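Local atomic coordinates of lumazine protein (Photobacterium kishitanii, PDB entry 3A3B), a protein that acts as an antenna in bacterial bioluminescence, binding a lumazine or flavin chromophore and shifting luciferase emission to shorter wavelength. Residues A[105-110]-A[175-180]. Sequence-based numbering, arbitrary orientation.
Sequences VATVDN and GSDVNV
T107 and D177 link the first and last strands of the second lumazine-binding barrel: the hydroxyl OG1 of T107 donates to OD1 of D177 at 2.6 Å. The pairing of these strands, 104-113 and 177-182, closes the six-stranded antiparallel barrel of that repeat. The two side chains lie alongside each other. The hydroxyl meets the carboxylate on its syn side, 32° out of plane. T107 OG1 sits anti to its carbonyl carbon (chi1 -54°), which turns the hydroxyl to D177. D177 OD2 lies close to E74 OE1, a like-charge contact that would probably raise the pKa of one of the two acids. The T107 bond to OD1 may offset part of this.

A106 and V178 are a hydrogen-bonded pair, N to O at 2.9 Å in each direction. V105-N179 and T107-D177 are non-hydrogen-bonded pairs. Toward the loop before strand 177-182, V108 N gives a short bond to S176 O (2.7 Å). G175 N then reaches V108 O in a nearly straight bond.

The face with A106 and V178 packs inside the barrel, where V180 joins it. A106 CB lies 3.8 Å from V180 CG1 and also touches V178 CG2. The other V178 branch, CG1, meets V108 CG2, and I122 and I140 continue this apolar layer. On the opposite face, V105 crosses D177 at a slant. N179 is held by T71 and N45 from the first repeat, near the flavin-binding C47. Beside this amide, V105 CG2 lies 4.2 Å from N179 OD1.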
# COMPACT_ATOMS: atom_id res chain seq x y z
N VAL A 105 0.81 -10.51 2.52
CA VAL A 105 -0.48 -9.96 2.10
C VAL A 105 -1.41 -10.34 3.25
O VAL A 105 -1.48 -11.52 3.62
CB VAL A 105 -0.90 -10.57 0.76
CG1 VAL A 105 -2.35 -10.30 0.42
CG2 VAL A 105 0.01 -10.09 -0.36
N ALA A 106 -2.06 -9.34 3.86
CA ALA A 106 -2.94 -9.55 4.96
C ALA A 106 -4.32 -9.23 4.44
O ALA A 106 -4.45 -8.74 3.33
CB ALA A 106 -2.57 -8.67 6.10
N THR A 107 -5.35 -9.58 5.19
CA THR A 107 -6.73 -9.32 4.76
C THR A 107 -7.48 -8.50 5.80
O THR A 107 -7.46 -8.82 7.00
CB THR A 107 -7.46 -10.63 4.45
OG1 THR A 107 -6.69 -11.37 3.51
CG2 THR A 107 -8.82 -10.37 3.84
N VAL A 108 -8.12 -7.43 5.36
CA VAL A 108 -8.94 -6.64 6.30
C VAL A 108 -10.05 -7.50 6.92
O VAL A 108 -10.81 -8.13 6.19
CB VAL A 108 -9.55 -5.36 5.62
CG1 VAL A 108 -10.51 -4.70 6.57
CG2 VAL A 108 -8.43 -4.39 5.23
N ASP A 109 -10.15 -7.51 8.24
CA ASP A 109 -11.16 -8.30 8.94
C ASP A 109 -12.47 -7.50 9.18
O ASP A 109 -13.56 -8.07 9.20
CB ASP A 109 -10.61 -8.79 10.27
CG ASP A 109 -11.52 -9.80 10.94
OD1 ASP A 109 -11.72 -10.86 10.33
OD2 ASP A 109 -12.05 -9.53 12.05
N ASN A 110 -12.34 -6.19 9.38
CA ASN A 110 -13.43 -5.30 9.76
C ASN A 110 -12.89 -3.89 9.56
O ASN A 110 -11.72 -3.63 9.86
CB ASN A 110 -13.84 -5.53 11.23
CG ASN A 110 -15.04 -4.64 11.67
OD1 ASN A 110 -16.19 -4.86 11.25
ND2 ASN A 110 -14.77 -3.65 12.51
N GLY A 175 -12.37 -8.11 3.65
CA GLY A 175 -11.98 -8.95 2.53
C GLY A 175 -11.00 -8.28 1.59
O GLY A 175 -10.41 -8.94 0.72
N SER A 176 -10.82 -6.97 1.75
CA SER A 176 -9.74 -6.26 1.08
C SER A 176 -8.39 -6.87 1.50
O SER A 176 -8.11 -7.04 2.69
CB SER A 176 -9.76 -4.76 1.45
OG SER A 176 -10.84 -4.07 0.81
N ASP A 177 -7.57 -7.20 0.53
CA ASP A 177 -6.23 -7.63 0.84
C ASP A 177 -5.35 -6.37 0.82
O ASP A 177 -5.65 -5.43 0.12
CB ASP A 177 -5.74 -8.64 -0.18
CG ASP A 177 -6.35 -10.04 0.04
OD1 ASP A 177 -6.91 -10.34 1.12
OD2 ASP A 177 -6.21 -10.84 -0.90
N VAL A 178 -4.28 -6.38 1.62
CA VAL A 178 -3.37 -5.27 1.77
C VAL A 178 -1.94 -5.80 1.79
O VAL A 178 -1.72 -6.94 2.19
CB VAL A 178 -3.63 -4.44 3.08
CG1 VAL A 178 -5.03 -3.85 3.07
CG2 VAL A 178 -3.45 -5.26 4.38
N ASN A 179 -0.99 -4.99 1.34
CA ASN A 179 0.41 -5.32 1.51
C ASN A 179 0.87 -4.91 2.89
O ASN A 179 0.68 -3.77 3.30
CB ASN A 179 1.22 -4.51 0.47
CG ASN A 179 0.84 -4.86 -0.92
OD1 ASN A 179 0.50 -6.03 -1.18
ND2 ASN A 179 0.87 -3.87 -1.84
N VAL A 180 1.52 -5.81 3.61
CA VAL A 180 2.07 -5.47 4.94
C VAL A 180 3.60 -5.48 4.93
O VAL A 180 4.22 -6.36 4.32
CB VAL A 180 1.44 -6.31 6.10
CG1 VAL A 180 1.12 -7.71 5.70
CG2 VAL A 180 2.33 -6.26 7.38